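Local coordinates for divalent-cation tolerance protein CutA (Pyrococcus horikoshii, PDB 1UMJ) that takes part in resistance toward heavy metals as a homotrimer and binds a copper ion at the interface between two trimers, at residues A[32-37]-A[47-52]; A[1-6]-A[52-57]; A[57-62]-A[80-85]. All coordinates share one frame; numbering follows the deposited sequence.

Contacts 1 and 2 lie end to end along strand 45-57 and share G52, while contacts 2 and 3 share T57, so the three follow one antiparallel sheet from its copper-site end to the start of helix 62-72. Contact 2 is the most deeply buried, its centre about 4 Å from the centre of the chain, and is mostly apolar pairing of neighbouring strands. Contact 1, on the 29-40/45-57 hairpin, is partly open: mostly charged residues cover one face and a buried polar chain the other. Contact 3 lies across the chain's centre from contact 1 and joins a loop to strand 81-84 mainly through one tryptophan and one arginine. All three reach neighbouring subunits.

Contact 1 (A[32-37]-A[47-52]); sequences LREHRA and EDKEVG
H35 and E50 face each other in a hydrogen-bonded pair of the 29-40/45-57 hairpin, and their side chains bond too: H35 NE2 gives its N-H to the anti lone pair of E50 OE1 at 2.9 Å, nearly straight at 167°. At the other edge of the imidazole R33 NH1 donates to H35 ND1 over 2.8 Å, lying in both the ring and guanidinium planes. With CG between the backbone N and the carbonyl carbon (chi1 65°), the ring leans toward strand 45-57. E50 OE2 is bonded to Y75 OH, and T7 OG1 reaches OE1 weakly. The methyl of A37 presses on the same carboxylate, its CB 3.3 Å from E50 OE1. On the other face K49 bends at its last two torsions to put NZ 3.1 Å from E34 OE2, a salt bridge with NZ above the carboxylate plane, while E34 OE1 takes the indole N-H of W11. D48, the copper-binding residue, pairs by backbone with A37 (A37 N to D48 O 2.9 Å), and its OD1 is bonded to Y39 OH. With ND1 accepting and NE2 donating, the imidazole is probably neutral, bridging a buried arginine and a buried glutamate.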
loop_
_atom_site.group_PDB
_atom_site.type_symbol
_atom_site.label_atom_id
_atom_site.label_comp_id
_atom_site.label_asym_id
_atom_site.label_seq_id
_atom_site.Cartn_x
_atom_site.Cartn_y
_atom_site.Cartn_z
ATOM N N LEU A 32 -0.781 -7.957 7.501
ATOM C CA LEU A 32 0.455 -7.535 8.165
ATOM C C LEU A 32 1.683 -7.977 7.370
ATOM O O LEU A 32 1.744 -9.072 6.861
ATOM C CB LEU A 32 0.571 -8.119 9.584
ATOM C CG LEU A 32 -0.439 -7.667 10.645
ATOM C CD1 LEU A 32 -0.145 -8.344 11.976
ATOM C CD2 LEU A 32 -0.361 -6.181 10.808
ATOM N N ARG A 33 2.686 -7.092 7.265
ATOM C CA ARG A 33 3.922 -7.525 6.613
ATOM C C ARG A 33 5.062 -6.628 7.089
ATOM O O ARG A 33 4.874 -5.438 7.349
ATOM C CB ARG A 33 3.815 -7.470 5.075
ATOM C CG ARG A 33 4.070 -6.126 4.391
ATOM C CD ARG A 33 2.953 -5.119 4.629
ATOM N NE ARG A 33 3.206 -3.860 3.899
ATOM C CZ ARG A 33 4.004 -2.909 4.383
ATOM N NH1 ARG A 33 4.592 -3.113 5.549
ATOM N NH2 ARG A 33 4.191 -1.765 3.728
ATOM N N GLU A 34 6.236 -7.225 7.187
ATOM C CA GLU A 34 7.427 -6.481 7.608
ATOM C C GLU A 34 7.897 -5.499 6.582
ATOM O O GLU A 34 7.680 -5.690 5.377
ATOM C CB GLU A 34 8.604 -7.459 7.851
ATOM C CG GLU A 34 8.456 -8.249 9.076
ATOM C CD GLU A 34 9.661 -9.144 9.330
ATOM O OE1 GLU A 34 9.723 -9.685 10.437
ATOM O OE2 GLU A 34 10.520 -9.312 8.417
ATOM N N HIS A 35 8.550 -4.443 7.050
ATOM C CA HIS A 35 9.223 -3.495 6.160
ATOM C C HIS A 35 10.391 -2.908 6.967
ATOM O O HIS A 35 10.454 -3.066 8.196
ATOM C CB HIS A 35 8.247 -2.414 5.642
ATOM C CG HIS A 35 7.702 -1.514 6.705
ATOM N ND1 HIS A 35 6.363 -1.417 6.981
ATOM C CD2 HIS A 35 8.322 -0.673 7.563
ATOM C CE1 HIS A 35 6.170 -0.584 7.989
ATOM N NE2 HIS A 35 7.343 -0.121 8.370
ATOM N N ARG A 36 11.297 -2.237 6.279
ATOM C CA ARG A 36 12.427 -1.557 6.938
ATOM C C ARG A 36 12.042 -0.112 6.904
ATOM O O ARG A 36 11.748 0.455 5.838
ATOM C CB ARG A 36 13.744 -1.811 6.183
ATOM C CG ARG A 36 14.192 -3.257 6.361
ATOM C CD ARG A 36 15.574 -3.557 5.726
ATOM N NE ARG A 36 16.062 -4.906 6.098
ATOM C CZ ARG A 36 16.415 -5.287 7.337
ATOM N NH1 ARG A 36 16.344 -4.446 8.370
ATOM N NH2 ARG A 36 16.892 -6.520 7.537
ATOM N N ALA A 37 12.049 0.481 8.092
ATOM C CA ALA A 37 11.651 1.848 8.227
ATOM C C ALA A 37 12.877 2.737 8.421
ATOM O O ALA A 37 13.827 2.326 9.103
ATOM C CB ALA A 37 10.709 1.948 9.481
ATOM N N GLU A 47 17.234 3.458 11.409
ATOM C CA GLU A 47 16.685 2.364 10.582
ATOM C C GLU A 47 16.287 1.202 11.523
ATOM O O GLU A 47 16.967 0.906 12.503
ATOM C CB GLU A 47 17.718 1.844 9.538
ATOM C CG GLU A 47 18.725 2.908 8.957
ATOM C CD GLU A 47 19.558 2.487 7.707
ATOM O OE1 GLU A 47 20.098 1.361 7.663
ATOM O OE2 GLU A 47 19.690 3.325 6.764
ATOM N N ASP A 48 15.152 0.561 11.260
ATOM C CA ASP A 48 14.773 -0.618 12.030
ATOM C C ASP A 48 13.603 -1.316 11.380
ATOM O O ASP A 48 12.825 -0.703 10.626
ATOM C CB ASP A 48 14.421 -0.269 13.477
ATOM C CG ASP A 48 13.438 0.846 13.577
ATOM O OD1 ASP A 48 13.610 1.707 14.464
ATOM O OD2 ASP A 48 12.489 0.880 12.783
ATOM N N LYS A 49 13.477 -2.593 11.686
ATOM C CA LYS A 49 12.411 -3.378 11.122
ATOM C C LYS A 49 11.138 -3.150 11.899
ATOM O O LYS A 49 11.129 -3.063 13.135
ATOM C CB LYS A 49 12.813 -4.845 11.100
ATOM C CG LYS A 49 11.700 -5.784 10.744
ATOM C CD LYS A 49 12.121 -7.247 10.958
ATOM C CE LYS A 49 13.224 -7.655 9.983
ATOM N NZ LYS A 49 12.872 -7.289 8.576
ATOM N N GLU A 50 10.052 -2.966 11.156
ATOM C CA GLU A 50 8.758 -2.776 11.761
ATOM C C GLU A 50 7.714 -3.675 11.041
ATOM O O GLU A 50 7.987 -4.338 10.035
ATOM C CB GLU A 50 8.279 -1.356 11.577
ATOM C CG GLU A 50 9.162 -0.247 11.999
ATOM C CD GLU A 50 8.400 1.079 11.885
ATOM O OE1 GLU A 50 7.763 1.402 10.817
ATOM O OE2 GLU A 50 8.425 1.784 12.876
ATOM N N VAL A 51 6.498 -3.695 11.580
ATOM C CA VAL A 51 5.419 -4.462 10.940
ATOM C C VAL A 51 4.325 -3.503 10.514
ATOM O O VAL A 51 3.681 -2.831 11.328
ATOM C CB VAL A 51 4.833 -5.543 11.839
ATOM C CG1 VAL A 51 3.798 -6.368 11.028
ATOM C CG2 VAL A 51 5.945 -6.461 12.309
ATOM N N GLY A 52 4.161 -3.423 9.221
ATOM C CA GLY A 52 3.129 -2.579 8.650
ATOM C C GLY A 52 1.789 -3.303 8.657
ATOM O O GLY A 52 1.740 -4.493 8.388
#

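Contact 2 (A[1-6]-A[52-57]); sequences MIIVYT and GAILKT
Side by side and pointing the same way, I3 and I54 meet through their CG2 methyls at 3.7 Å, across neighbouring rungs of strands 2-8 and 45-57. In each, chi1 (-74° in I3, -70° in I54) sets CG1 beside the backbone N and CG2 anti to it, which turns the two methyls to one another. Y5 stands on the same face beside I54. Its ring leans obliquely toward the opposite strand, with CD1 4.1 Å from I54 CG1 and 3.2 Å from A53 O. The phenol reaches past G52 to the interface, where OH is hydrogen-bonded to N31 of the second subunit. Toward the N-terminus, M1 runs alongside K56, bringing its CE methyl to 3.9 Å from K56 CB.

The other face is turned toward helix 62-72. Here the side chains of I2 and T57 run alongside one another, I2 CG1 lying 3.8 Å from T57 CG2, and V4 and L55 touch at their CB atoms. T6 CG2 faces the methyl of A53. The threonine hydroxyls look outside the pair: T57 OG1 bonds L26 O, and T6 OG1 bonds A79 O. Three hydrogen-bonded pairs, I2-T57, V4-L55 and T6-A53, hold the backbones in register, V4 O accepting from L55 N at 2.7 Å. This is the pairing of two central strands in the ferredoxin-like alpha/beta sandwich of the CutA family, strand order 2-3-1-4, with helix 62-72 packed on the V4/L55 face, and helix 90-99 (beside M1 and K56) and a neighbouring subunit (at I3 and I54) on the other.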
loop_
_atom_site.group_PDB
_atom_site.type_symbol
_atom_site.label_atom_id
_atom_site.label_comp_id
_atom_site.label_asym_id
_atom_site.label_seq_id
_atom_site.Cartn_x
_atom_site.Cartn_y
_atom_site.Cartn_z
ATOM N N MET A 1 -15.938 2.130 1.778
ATOM C CA MET A 1 -14.996 1.490 2.753
ATOM C C MET A 1 -13.715 2.290 2.769
ATOM O O MET A 1 -13.496 3.182 1.931
ATOM C CB MET A 1 -14.737 0.031 2.337
ATOM C CG MET A 1 -13.979 -0.145 0.985
ATOM S SD MET A 1 -13.394 -1.841 0.818
ATOM C CE MET A 1 -11.958 -1.903 2.023
ATOM N N ILE A 2 -12.860 2.001 3.742
ATOM C CA ILE A 2 -11.571 2.717 3.787
ATOM C C ILE A 2 -10.485 1.695 4.085
ATOM O O ILE A 2 -10.788 0.562 4.539
ATOM C CB ILE A 2 -11.517 3.729 4.957
ATOM C CG1 ILE A 2 -11.866 3.025 6.284
ATOM C CG2 ILE A 2 -12.474 4.905 4.665
ATOM C CD1 ILE A 2 -11.958 3.952 7.503
ATOM N N ILE A 3 -9.243 2.099 3.812
ATOM C CA ILE A 3 -8.062 1.340 4.225
ATOM C C ILE A 3 -7.447 2.208 5.336
ATOM O O ILE A 3 -7.477 3.451 5.291
ATOM C CB ILE A 3 -7.072 1.142 3.055
ATOM C CG1 ILE A 3 -7.643 0.084 2.095
ATOM C CG2 ILE A 3 -5.684 0.666 3.613
ATOM C CD1 ILE A 3 -6.773 -0.140 0.868
ATOM N N VAL A 4 -6.975 1.569 6.394
ATOM C CA VAL A 4 -6.315 2.318 7.454
ATOM C C VAL A 4 -4.993 1.666 7.633
ATOM O O VAL A 4 -4.913 0.443 7.728
ATOM C CB VAL A 4 -7.085 2.317 8.814
ATOM C CG1 VAL A 4 -6.170 2.856 9.949
ATOM C CG2 VAL A 4 -8.320 3.158 8.675
ATOM N N TYR A 5 -3.947 2.481 7.615
ATOM C CA TYR A 5 -2.566 1.978 7.722
ATOM C C TYR A 5 -1.959 2.433 9.030
ATOM O O TYR A 5 -2.106 3.597 9.433
ATOM C CB TYR A 5 -1.674 2.565 6.572
ATOM C CG TYR A 5 -0.232 2.032 6.457
ATOM C CD1 TYR A 5 0.035 0.669 6.326
ATOM C CD2 TYR A 5 0.858 2.904 6.394
ATOM C CE1 TYR A 5 1.371 0.181 6.132
ATOM C CE2 TYR A 5 2.182 2.438 6.193
ATOM C CZ TYR A 5 2.424 1.073 6.062
ATOM O OH TYR A 5 3.742 0.614 5.825
ATOM N N THR A 6 -1.293 1.499 9.690
ATOM C CA THR A 6 -0.528 1.826 10.895
ATOM C C THR A 6 0.687 0.899 10.959
ATOM O O THR A 6 0.739 -0.086 10.230
ATOM C CB THR A 6 -1.351 1.727 12.235
ATOM O OG1 THR A 6 -0.546 2.292 13.286
ATOM C CG2 THR A 6 -1.686 0.305 12.622
ATOM N N GLY A 52 4.161 -3.423 9.221
ATOM C CA GLY A 52 3.129 -2.579 8.650
ATOM C C GLY A 52 1.789 -3.303 8.657
ATOM O O GLY A 52 1.740 -4.493 8.388
ATOM N N ALA A 53 0.719 -2.576 8.978
ATOM C CA ALA A 53 -0.643 -3.170 9.033
ATOM C C ALA A 53 -1.584 -2.403 8.145
ATOM O O ALA A 53 -1.688 -1.147 8.263
ATOM C CB ALA A 53 -1.187 -3.093 10.481
ATOM N N ILE A 54 -2.225 -3.129 7.231
ATOM C CA ILE A 54 -3.228 -2.575 6.322
ATOM C C ILE A 54 -4.569 -3.087 6.858
ATOM O O ILE A 54 -4.854 -4.307 6.797
ATOM C CB ILE A 54 -3.015 -3.110 4.894
ATOM C CG1 ILE A 54 -1.730 -2.485 4.325
ATOM C CG2 ILE A 54 -4.246 -2.752 4.009
ATOM C CD1 ILE A 54 -1.475 -2.820 2.926
ATOM N N LEU A 55 -5.393 -2.179 7.350
ATOM C CA LEU A 55 -6.672 -2.538 7.946
ATOM C C LEU A 55 -7.802 -2.148 6.987
ATOM O O LEU A 55 -7.754 -1.080 6.395
ATOM C CB LEU A 55 -6.810 -1.813 9.273
ATOM C CG LEU A 55 -5.581 -1.882 10.185
ATOM C CD1 LEU A 55 -5.840 -1.081 11.457
ATOM C CD2 LEU A 55 -5.244 -3.425 10.500
ATOM N N LYS A 56 -8.804 -3.018 6.845
ATOM C CA LYS A 56 -9.941 -2.733 5.964
ATOM C C LYS A 56 -11.184 -2.652 6.788
ATOM O O LYS A 56 -11.535 -3.588 7.477
ATOM C CB LYS A 56 -10.128 -3.806 4.894
ATOM C CG LYS A 56 -9.052 -3.847 3.799
ATOM C CD LYS A 56 -7.679 -4.114 4.377
ATOM C CE LYS A 56 -7.453 -5.585 4.549
ATOM N NZ LYS A 56 -6.423 -5.825 5.533
ATOM N N THR A 57 -11.847 -1.517 6.690
ATOM C CA THR A 57 -13.079 -1.391 7.450
ATOM C C THR A 57 -14.048 -0.414 6.804
ATOM O O THR A 57 -13.817 0.091 5.697
ATOM C CB THR A 57 -12.745 -0.986 8.890
ATOM O OG1 THR A 57 -13.899 -1.198 9.730
ATOM C CG2 THR A 57 -12.311 0.414 8.974
#

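Contact 3 (A[57-62]-A[80-85]); sequences TREDLW and IIRIDV
D84 OD1 is gripped by two nitrogens of R82, whose guanidinium comes side-on, with the oxygen in the guanidinium plane: NE lies 2.7 Å from the oxygen, nearly along the C-O axis, and NH2 3.1 Å away, above the carboxylate plane. That double hold within strand 81-84 sets the rotation of the guanidinium, and NH1 is carried toward the 57-62 loop. There it reaches a water, which accepts from R82 NH1 and donates to E59 O at 2.9 Å.

The arginine chain lies on W62. With CG anti to the backbone N (chi1 173°) and the chain extended as far as NE, its methylenes cross the indole from the six-membered ring toward the five-membered one. CB makes a CH-pi contact 3.6 Å above the centroid of the six-membered ring, 9° off the normal, and CD follows over the same face. Beyond it the guanidinium stands at 76° to the indole, so the cation-pi contact is off-centre and presents an edge, R82 NH1 being 3.3 Å from W62 CD1.

W62 opens helix 62-72, one of the helices covering the sheet of this ferredoxin-like fold, and 81-84 is an outermost strand within the chain. Their meeting closes a helix start onto a strand that continues into the sheet of the second subunit. The far rim of the indole touches I80: W62 CH2 lies 3.5 Å from I80 O, near the ring plane, and CZ3 packs against the CG2 methyl. W62 NE1 is hydrogen-bonded to D87 of the second subunit, and E59 OE2 receives the amino group of M1.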
loop_
_atom_site.group_PDB
_atom_site.type_symbol
_atom_site.label_atom_id
_atom_site.label_comp_id
_atom_site.label_asym_id
_atom_site.label_seq_id
_atom_site.Cartn_x
_atom_site.Cartn_y
_atom_site.Cartn_z
ATOM N N THR A 57 -11.847 -1.517 6.690
ATOM C CA THR A 57 -13.079 -1.391 7.450
ATOM C C THR A 57 -14.048 -0.414 6.804
ATOM O O THR A 57 -13.817 0.091 5.697
ATOM C CB THR A 57 -12.745 -0.986 8.890
ATOM O OG1 THR A 57 -13.899 -1.198 9.730
ATOM C CG2 THR A 57 -12.311 0.414 8.974
ATOM N N ARG A 58 -15.165 -0.180 7.495
ATOM C CA ARG A 58 -16.166 0.760 6.989
ATOM C C ARG A 58 -15.766 2.236 7.201
ATOM O O ARG A 58 -15.088 2.624 8.165
ATOM C CB ARG A 58 -17.538 0.471 7.664
ATOM C CG ARG A 58 -18.149 -0.891 7.474
ATOM C CD ARG A 58 -19.628 -0.882 7.912
ATOM N NE ARG A 58 -19.869 -0.125 9.139
ATOM C CZ ARG A 58 -19.986 -0.669 10.343
ATOM N NH1 ARG A 58 -19.869 -1.986 10.481
ATOM N NH2 ARG A 58 -20.273 0.088 11.408
ATOM N N GLU A 59 -16.216 3.075 6.284
ATOM C CA GLU A 59 -15.957 4.478 6.355
ATOM C C GLU A 59 -16.447 5.054 7.681
ATOM O O GLU A 59 -15.751 5.794 8.335
ATOM C CB GLU A 59 -16.634 5.187 5.170
ATOM C CG GLU A 59 -15.900 4.955 3.859
ATOM C CD GLU A 59 -16.622 5.473 2.634
ATOM O OE1 GLU A 59 -17.338 6.514 2.705
ATOM O OE2 GLU A 59 -16.450 4.835 1.585
ATOM N N ASP A 60 -17.620 4.620 8.117
ATOM C CA ASP A 60 -18.175 5.183 9.337
ATOM C C ASP A 60 -17.607 4.663 10.655
ATOM O O ASP A 60 -18.037 5.085 11.715
ATOM C CB ASP A 60 -19.723 5.120 9.282
ATOM C CG ASP A 60 -20.269 3.750 9.460
ATOM O OD1 ASP A 60 -21.462 3.520 9.110
ATOM O OD2 ASP A 60 -19.512 2.877 9.972
ATOM N N LEU A 61 -16.630 3.761 10.584
ATOM C CA LEU A 61 -15.985 3.242 11.768
ATOM C C LEU A 61 -14.620 3.929 11.968
ATOM O O LEU A 61 -13.911 3.621 12.937
ATOM C CB LEU A 61 -15.826 1.715 11.676
ATOM C CG LEU A 61 -17.106 0.881 11.829
ATOM C CD1 LEU A 61 -16.811 -0.592 11.744
ATOM C CD2 LEU A 61 -17.742 1.205 13.195
ATOM N N TRP A 62 -14.265 4.873 11.080
ATOM C CA TRP A 62 -12.952 5.565 11.194
ATOM C C TRP A 62 -12.624 6.191 12.551
ATOM O O TRP A 62 -11.573 5.905 13.151
ATOM C CB TRP A 62 -12.811 6.633 10.104
ATOM C CG TRP A 62 -11.723 7.640 10.291
ATOM C CD1 TRP A 62 -11.894 8.974 10.392
ATOM C CD2 TRP A 62 -10.307 7.408 10.383
ATOM N NE1 TRP A 62 -10.697 9.609 10.541
ATOM C CE2 TRP A 62 -9.697 8.671 10.535
ATOM C CE3 TRP A 62 -9.505 6.261 10.344
ATOM C CZ2 TRP A 62 -8.323 8.829 10.647
ATOM C CZ3 TRP A 62 -8.124 6.411 10.456
ATOM C CH2 TRP A 62 -7.549 7.691 10.601
ATOM N N ILE A 80 -1.720 6.750 12.136
ATOM C CA ILE A 80 -3.018 6.129 11.886
ATOM C C ILE A 80 -3.499 6.893 10.644
ATOM O O ILE A 80 -4.020 8.010 10.723
ATOM C CB ILE A 80 -3.992 6.317 13.077
ATOM C CG1 ILE A 80 -3.281 5.918 14.381
ATOM C CG2 ILE A 80 -5.240 5.455 12.876
ATOM C CD1 ILE A 80 -4.067 6.278 15.664
ATOM N N ILE A 81 -3.280 6.265 9.485
ATOM C CA ILE A 81 -3.557 6.891 8.205
ATOM C C ILE A 81 -4.771 6.321 7.470
ATOM O O ILE A 81 -4.919 5.096 7.311
ATOM C CB ILE A 81 -2.268 6.768 7.355
ATOM C CG1 ILE A 81 -1.180 7.640 7.997
ATOM C CG2 ILE A 81 -2.503 7.196 5.944
ATOM C CD1 ILE A 81 0.211 7.292 7.503
ATOM N N ARG A 82 -5.684 7.217 7.113
ATOM C CA ARG A 82 -6.916 6.818 6.423
ATOM C C ARG A 82 -6.842 7.078 4.909
ATOM O O ARG A 82 -6.596 8.207 4.511
ATOM C CB ARG A 82 -8.135 7.608 6.978
ATOM C CG ARG A 82 -9.405 7.339 6.156
ATOM C CD ARG A 82 -10.615 8.121 6.731
ATOM N NE ARG A 82 -11.651 8.217 5.738
ATOM C CZ ARG A 82 -12.899 8.545 6.046
ATOM N NH1 ARG A 82 -13.203 8.801 7.318
ATOM N NH2 ARG A 82 -13.825 8.591 5.101
ATOM N N ILE A 83 -7.059 6.052 4.098
ATOM C CA ILE A 83 -7.095 6.201 2.639
ATOM C C ILE A 83 -8.494 5.733 2.202
ATOM O O ILE A 83 -8.903 4.587 2.429
ATOM C CB ILE A 83 -6.051 5.305 1.901
ATOM C CG1 ILE A 83 -4.680 5.532 2.509
ATOM C CG2 ILE A 83 -6.167 5.543 0.356
ATOM C CD1 ILE A 83 -4.150 6.903 2.301
ATOM N N ASP A 84 -9.274 6.635 1.603
ATOM C CA ASP A 84 -10.599 6.252 1.116
ATOM C C ASP A 84 -10.490 5.371 -0.136
ATOM O O ASP A 84 -9.597 5.559 -0.963
ATOM C CB ASP A 84 -11.405 7.494 0.730
ATOM C CG ASP A 84 -11.610 8.429 1.865
ATOM O OD1 ASP A 84 -11.668 7.949 3.012
ATOM O OD2 ASP A 84 -11.738 9.652 1.589
ATOM N N VAL A 85 -11.349 4.369 -0.230
ATOM C CA VAL A 85 -11.411 3.486 -1.391
ATOM C C VAL A 85 -12.395 4.061 -2.395
ATOM O O VAL A 85 -13.543 4.284 -2.067
ATOM C CB VAL A 85 -11.773 2.029 -0.956
ATOM C CG1 VAL A 85 -12.005 1.137 -2.165
ATOM C CG2 VAL A 85 -10.600 1.463 -0.139
HETATM O O HOH W 1 -16.017 8.647 8.721
#